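Side-chain contacts in hydrogenase maturation factor (Thermoanaerobacter tengcongensis, PDB 3VTI), which is S-carbamoylated by HypF and probably dehydrates the carbamoyl group in an ATP-dependent step to the nitrile needed for maturing [NiFe]-hydrogenases: residues 235-239 and 240-244; 111-114 and 115-118; 182-185 and 186-190. All coordinates share one frame; numbering follows the deposited sequence.

Contact 1: 235-239 and 240-244; sequences SACEF and MGIDF
Cys-237 meets Ile-242 and Phe-244 where the chain leaves helix 231-240, and its carbonyl gathers the main polar bonds. The hydrogen bond from Ile-242 N to Cys-237 O is 2.8 Å long and fairly straight, with an N-H...O angle of 155°. A second bond, from Met-240 N to the same Cys-237 O at 3.2 Å, arrives high above the carbonyl plane and from the opposite face. Two donors therefore grip one oxygen as the helix ends. Met-240 N also has a weak, long bond to Ala-236 O (3.5 Å), the fading i to i+4 pattern.

Gly-241 has a positive phi of 66°, a conformation that favours glycine. Together with the 6→1 bond from Ile-242 N to Cys-237 O and the apolar pair Cys-237/Ile-242, it gives a Schellman-like C-cap. In that pair Cys-237 CB lies 4.1 Å from Ile-242 CB. Cys-237 SG stands anti to its own carbonyl carbon (chi1 -67°), which brings the sulfur 4.1 Å from Ile-242 CG2 and 4.0 Å from Phe-244 CB. Phe-244 thus touches it with the methylene. The side chain of Met-240 turns back along the helix, CG lying 3.7 Å from Ala-236 O.

The chain of another protein, HypF by the composition of the complex, hydrogen-bonds to the carbonyls of Phe-239 and Met-240 and pairs a basic side chain with Glu-238, so this helix end belongs to the interface. Within the chain, helix 155-164 packs against the end of helix 231-240 through Met-158, on Ala-236 and Cys-237, and against the following loop through Met-161, on Ile-242.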
loop_
_atom_site.group_PDB
_atom_site.type_symbol
_atom_site.label_atom_id
_atom_site.label_comp_id
_atom_site.label_asym_id
_atom_site.label_seq_id
_atom_site.Cartn_x
_atom_site.Cartn_y
_atom_site.Cartn_z
ATOM N N SER C 235 31.234 -0.576 10.201
ATOM C CA SER C 235 31.921 -1.457 9.254
ATOM C C SER C 235 31.010 -2.013 8.146
ATOM O O SER C 235 31.487 -2.317 7.054
ATOM C CB SER C 235 32.686 -2.574 9.979
ATOM O OG SER C 235 31.814 -3.489 10.596
ATOM N N ALA C 236 29.713 -2.135 8.422
ATOM C CA ALA C 236 28.749 -2.521 7.397
ATOM C C ALA C 236 28.732 -1.484 6.270
ATOM O O ALA C 236 28.776 -1.840 5.080
ATOM C CB ALA C 236 27.371 -2.677 7.998
ATOM N N CYS C 237 28.676 -0.208 6.662
ATOM C CA CYS C 237 28.744 0.920 5.743
ATOM C C CYS C 237 30.116 1.029 5.073
ATOM O O CYS C 237 30.204 1.361 3.895
ATOM C CB CYS C 237 28.425 2.229 6.479
ATOM S SG CYS C 237 26.711 2.406 7.079
ATOM N N GLU C 238 31.178 0.758 5.828
ATOM C CA GLU C 238 32.545 0.864 5.319
ATOM C C GLU C 238 32.825 -0.231 4.288
ATOM O O GLU C 238 33.704 -0.089 3.435
ATOM C CB GLU C 238 33.553 0.789 6.468
ATOM C CG GLU C 238 34.821 1.601 6.248
ATOM C CD GLU C 238 35.824 0.909 5.337
ATOM O OE1 GLU C 238 36.494 1.611 4.555
ATOM O OE2 GLU C 238 35.941 -0.334 5.399
ATOM N N PHE C 239 32.074 -1.323 4.370
ATOM C CA PHE C 239 32.223 -2.420 3.432
ATOM C C PHE C 239 31.544 -2.139 2.109
ATOM O O PHE C 239 31.944 -2.678 1.090
ATOM C CB PHE C 239 31.669 -3.709 4.023
ATOM C CG PHE C 239 32.623 -4.411 4.940
ATOM C CD1 PHE C 239 33.982 -4.119 4.909
ATOM C CD2 PHE C 239 32.160 -5.387 5.817
ATOM C CE1 PHE C 239 34.867 -4.774 5.747
ATOM C CE2 PHE C 239 33.033 -6.056 6.659
ATOM C CZ PHE C 239 34.395 -5.750 6.626
ATOM N N MET C 240 30.518 -1.295 2.138
ATOM C CA MET C 240 29.729 -0.983 0.956
ATOM C C MET C 240 29.960 0.443 0.487
ATOM O O MET C 240 29.351 0.879 -0.492
ATOM C CB MET C 240 28.242 -1.175 1.240
ATOM C CG MET C 240 27.835 -2.592 1.574
ATOM S SD MET C 240 26.110 -2.661 2.063
ATOM C CE MET C 240 25.333 -2.581 0.454
ATOM N N GLY C 241 30.827 1.168 1.190
ATOM C CA GLY C 241 31.102 2.572 0.883
ATOM C C GLY C 241 29.936 3.527 1.103
ATOM O O GLY C 241 29.800 4.513 0.378
ATOM N N ILE C 242 29.098 3.232 2.101
ATOM C CA ILE C 242 27.936 4.048 2.433
ATOM C C ILE C 242 28.264 5.048 3.547
ATOM O O ILE C 242 29.109 4.779 4.400
ATOM C CB ILE C 242 26.744 3.160 2.873
ATOM C CG1 ILE C 242 26.230 2.339 1.693
ATOM C CG2 ILE C 242 25.600 3.994 3.433
ATOM C CD1 ILE C 242 25.343 1.165 2.100
ATOM N N ASP C 243 27.594 6.200 3.524
ATOM C CA ASP C 243 27.683 7.199 4.595
ATOM C C ASP C 243 26.498 6.988 5.532
ATOM O O ASP C 243 25.348 7.140 5.111
ATOM C CB ASP C 243 27.647 8.618 4.004
ATOM C CG ASP C 243 28.128 9.690 4.982
ATOM O OD1 ASP C 243 27.942 9.528 6.214
ATOM O OD2 ASP C 243 28.689 10.713 4.514
ATOM N N PHE C 244 26.757 6.641 6.793
ATOM C CA PHE C 244 25.651 6.400 7.745
ATOM C C PHE C 244 24.755 7.617 7.968
ATOM O O PHE C 244 23.620 7.498 8.452
ATOM C CB PHE C 244 26.134 5.809 9.074
ATOM C CG PHE C 244 27.233 6.587 9.736
ATOM C CD1 PHE C 244 26.954 7.758 10.435
ATOM C CD2 PHE C 244 28.548 6.127 9.685
ATOM C CE1 PHE C 244 27.955 8.475 11.053
ATOM C CE2 PHE C 244 29.573 6.835 10.310
ATOM C CZ PHE C 244 29.271 8.015 10.996
#

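Contact 2: 111-114 and 115-118; sequences VVEK and GSVD
Val-112 and Val-117 form the tighter half of this contact: Val-112 CG2 approaches Val-117 CG1 to 3.5 Å, the two side chains crossing at about a right angle. Val-117 holds CG1 between its backbone N and carbonyl carbon (chi1 76°), and this methyl is the one that meets Val-112. Beside the pair, Ser-116 CB packs 4.0 Å from Val-112 CB.

The chain reverses here through a type II beta turn, Glu-113 to Ser-116, closed by the bond from Ser-116 N to Glu-113 O (3.1 Å; N-H...O angle 151°). Gly-115, at phi 96°, occupies the third position, where glycine is favoured, and its N-H bonds to Glu-78 OE2. The turn begins the passage from strand 103-112, outermost of its sheet within this chain, to strand 120-130, which lies beyond strand 66-78 in the sheet; Asp-118 makes backbone hydrogen bonds to the second subunit, another copy of this protein.

Toward solvent the contact thins. Glu-113 CB is 3.8 Å from Ser-116 OG, while its carboxylate leads away, and Lys-114 touches only the adjoining Gly-115 N, CB at 3.5 Å, before its chain runs outward.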
loop_
_atom_site.group_PDB
_atom_site.type_symbol
_atom_site.label_atom_id
_atom_site.label_comp_id
_atom_site.label_asym_id
_atom_site.label_seq_id
_atom_site.Cartn_x
_atom_site.Cartn_y
_atom_site.Cartn_z
ATOM N N VAL C 111 -9.674 -4.252 2.752
ATOM C CA VAL C 111 -9.127 -5.458 2.158
ATOM C C VAL C 111 -9.197 -5.313 0.639
ATOM O O VAL C 111 -10.262 -5.048 0.086
ATOM C CB VAL C 111 -9.911 -6.711 2.618
ATOM C CG1 VAL C 111 -9.322 -7.978 2.018
ATOM C CG2 VAL C 111 -9.931 -6.804 4.140
ATOM N N VAL C 112 -8.063 -5.480 -0.032
ATOM C CA VAL C 112 -7.993 -5.365 -1.497
ATOM C C VAL C 112 -7.661 -6.709 -2.141
ATOM O O VAL C 112 -7.109 -7.581 -1.471
ATOM C CB VAL C 112 -6.961 -4.295 -1.924
ATOM C CG1 VAL C 112 -7.482 -2.902 -1.599
ATOM C CG2 VAL C 112 -5.623 -4.528 -1.228
ATOM N N GLU C 113 -7.996 -6.866 -3.429
ATOM C CA GLU C 113 -7.739 -8.106 -4.197
ATOM C C GLU C 113 -6.300 -8.568 -4.048
ATOM O O GLU C 113 -5.397 -7.752 -3.855
ATOM C CB GLU C 113 -7.983 -7.911 -5.697
ATOM C CG GLU C 113 -9.206 -7.110 -6.082
ATOM C CD GLU C 113 -10.473 -7.925 -6.046
ATOM O OE1 GLU C 113 -10.550 -8.962 -6.750
ATOM O OE2 GLU C 113 -11.400 -7.514 -5.315
ATOM N N LYS C 114 -6.092 -9.876 -4.159
ATOM C CA LYS C 114 -4.757 -10.454 -4.132
ATOM C C LYS C 114 -3.932 -9.828 -5.255
ATOM O O LYS C 114 -4.345 -9.848 -6.418
ATOM C CB LYS C 114 -4.840 -11.974 -4.305
ATOM C CG LYS C 114 -3.646 -12.762 -3.759
ATOM C CD LYS C 114 -3.668 -14.202 -4.284
ATOM C CE LYS C 114 -2.893 -15.165 -3.381
ATOM N NZ LYS C 114 -3.654 -15.536 -2.146
ATOM N N GLY C 115 -2.789 -9.247 -4.899
ATOM C CA GLY C 115 -1.894 -8.617 -5.877
ATOM C C GLY C 115 -2.046 -7.112 -6.046
ATOM O O GLY C 115 -1.347 -6.504 -6.854
ATOM N N SER C 116 -2.958 -6.511 -5.286
ATOM C CA SER C 116 -3.205 -5.074 -5.364
ATOM C C SER C 116 -2.407 -4.324 -4.305
ATOM O O SER C 116 -2.328 -3.096 -4.335
ATOM C CB SER C 116 -4.700 -4.769 -5.242
ATOM O OG SER C 116 -5.393 -5.190 -6.406
ATOM N N VAL C 117 -1.786 -5.087 -3.415
ATOM C CA VAL C 117 -0.844 -4.543 -2.458
ATOM C C VAL C 117 0.044 -5.656 -1.934
ATOM O O VAL C 117 -0.443 -6.741 -1.656
ATOM C CB VAL C 117 -1.579 -3.803 -1.318
ATOM C CG1 VAL C 117 -2.215 -4.760 -0.329
ATOM C CG2 VAL C 117 -0.660 -2.858 -0.643
ATOM N N ASP C 118 1.345 -5.402 -1.827
ATOM C CA ASP C 118 2.277 -6.380 -1.265
ATOM C C ASP C 118 2.009 -6.547 0.238
ATOM O O ASP C 118 2.566 -5.831 1.070
ATOM C CB ASP C 118 3.738 -5.980 -1.534
ATOM C CG ASP C 118 4.739 -7.126 -1.279
ATOM O OD1 ASP C 118 4.321 -8.292 -1.128
ATOM O OD2 ASP C 118 5.965 -6.850 -1.240
#

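Contact 3: 182-185 and 186-190; sequences GLIE and KLMTL
Ile-184 O accepts a hydrogen bond from Met-188 N at 2.8 Å, the shortest of the three i to i+4 bonds between the segments. Leu-187 N reaches Leu-183 O at 3.1 Å, and Lys-186 N reaches Gly-182 O at 3.3 Å with a second, weak bond to Leu-183 O. Beyond these successive bonds the helix tightens into a 3-10 segment, where Thr-189 OG1 donates to Lys-186 O at 3.1 Å from above the carbonyl plane.

The charged ends turn to partners beyond the segments: Lys-186 NZ bonds to Ser-271 OG and Glu-185 OE1 to Tyr-131 OH.

The apolar packing is between residues four apart. Leu-183 and Leu-187 lie side by side and point the same way, CD2 of Leu-183 being 3.8 Å from CD1 of Leu-187. Ile-184 and Met-188 repeat the arrangement: Ile-184 carries CG2 anti to its backbone N, which sets that methyl 4.0 Å from Met-188 CG.

The result is an amphipathic turn. Its hydrocarbon meets strand 194-198, Ile-184 and Met-188 on Leu-197, Leu-187 and Met-188 on Ile-194, while its charged ends find polar partners; the Ile-184 side chain comes to about 10 Å from the magnesium ion, which Asp-22, Asp-60 and Asp-199 bind.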
loop_
_atom_site.group_PDB
_atom_site.type_symbol
_atom_site.label_atom_id
_atom_site.label_comp_id
_atom_site.label_asym_id
_atom_site.label_seq_id
_atom_site.Cartn_x
_atom_site.Cartn_y
_atom_site.Cartn_z
ATOM N N GLY C 182 8.748 10.425 25.534
ATOM C CA GLY C 182 9.250 10.476 26.907
ATOM C C GLY C 182 10.536 11.279 27.015
ATOM O O GLY C 182 10.681 12.127 27.907
ATOM N N LEU C 183 11.469 11.024 26.096
ATOM C CA LEU C 183 12.718 11.763 26.022
ATOM C C LEU C 183 12.479 13.244 25.688
ATOM O O LEU C 183 13.082 14.139 26.296
ATOM C CB LEU C 183 13.649 11.108 24.998
ATOM C CG LEU C 183 15.004 11.737 24.666
ATOM C CD1 LEU C 183 16.050 10.674 24.459
ATOM C CD2 LEU C 183 14.893 12.582 23.430
ATOM N N ILE C 184 11.598 13.488 24.725
ATOM C CA ILE C 184 11.224 14.843 24.329
ATOM C C ILE C 184 10.557 15.605 25.492
ATOM O O ILE C 184 10.860 16.779 25.737
ATOM C CB ILE C 184 10.369 14.812 23.036
ATOM C CG1 ILE C 184 11.243 14.352 21.859
ATOM C CG2 ILE C 184 9.767 16.167 22.731
ATOM C CD1 ILE C 184 10.481 13.945 20.594
ATOM N N GLU C 185 9.689 14.922 26.233
ATOM C CA GLU C 185 9.072 15.511 27.419
ATOM C C GLU C 185 10.124 16.047 28.416
ATOM O O GLU C 185 9.947 17.123 29.003
ATOM C CB GLU C 185 8.137 14.500 28.101
ATOM C CG GLU C 185 7.381 15.062 29.323
ATOM C CD GLU C 185 6.471 14.031 29.987
ATOM O OE1 GLU C 185 5.311 13.861 29.535
ATOM O OE2 GLU C 185 6.922 13.388 30.958
ATOM N N LYS C 186 11.212 15.302 28.605
ATOM C CA LYS C 186 12.277 15.732 29.524
ATOM C C LYS C 186 13.108 16.866 28.928
ATOM O O LYS C 186 13.662 17.678 29.660
ATOM C CB LYS C 186 13.186 14.563 29.943
ATOM C CG LYS C 186 12.487 13.475 30.747
ATOM C CD LYS C 186 13.426 12.305 31.041
ATOM C CE LYS C 186 14.260 12.550 32.299
ATOM N NZ LYS C 186 15.494 11.708 32.321
ATOM N N LEU C 187 13.197 16.909 27.603
ATOM C CA LEU C 187 13.890 17.996 26.922
ATOM C C LEU C 187 13.078 19.276 26.995
ATOM O O LEU C 187 13.634 20.350 27.162
ATOM C CB LEU C 187 14.182 17.645 25.459
ATOM C CG LEU C 187 15.449 16.856 25.140
ATOM C CD1 LEU C 187 15.421 16.332 23.703
ATOM C CD2 LEU C 187 16.713 17.685 25.380
ATOM N N MET C 188 11.759 19.146 26.875
ATOM C CA MET C 188 10.869 20.298 26.855
ATOM C C MET C 188 10.793 20.999 28.211
ATOM O O MET C 188 10.109 22.016 28.357
ATOM C CB MET C 188 9.482 19.915 26.329
ATOM C CG MET C 188 9.444 19.522 24.830
ATOM S SD MET C 188 10.494 20.488 23.698
ATOM C CE MET C 188 9.797 22.139 23.831
ATOM N N THR C 189 11.510 20.455 29.190
ATOM C CA THR C 189 11.814 21.165 30.437
ATOM C C THR C 189 12.573 22.450 30.122
ATOM O O THR C 189 12.420 23.454 30.823
ATOM C CB THR C 189 12.685 20.302 31.368
ATOM O OG1 THR C 189 11.945 19.147 31.760
ATOM C CG2 THR C 189 13.069 21.061 32.617
ATOM N N LEU C 190 13.384 22.407 29.062
ATOM C CA LEU C 190 14.198 23.550 28.645
ATOM C C LEU C 190 13.416 24.635 27.886
ATOM O O LEU C 190 13.979 25.672 27.526
ATOM C CB LEU C 190 15.418 23.084 27.838
ATOM C CG LEU C 190 16.374 22.092 28.512
ATOM C CD1 LEU C 190 17.578 21.819 27.633
ATOM C CD2 LEU C 190 16.819 22.580 29.894
#

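How the contacts relate
Along the chain the order is contact 2, contact 3, contact 1, in series. Contact 2 lies in the N-terminal AIR synthase-related domain, at the end of strand 103-112, outermost of its sheet within this chain. Contacts 1 and 3 share the C-terminal domain, at the C-terminal end of helix 231-240 and along helix 181-187 into its 3-10 continuation, yet stand on opposite sides of the chain's centre, their own centres 33 Å apart. Contacts 2 and 3 are farthest apart, 42 Å between centres, and contacts 1 and 2 are 36 Å apart; none touch. The three therefore sit in different surroundings: contact 3 nearest the magnesium site, contact 2 beside the second HypE subunit, contact 1 against the partner protein.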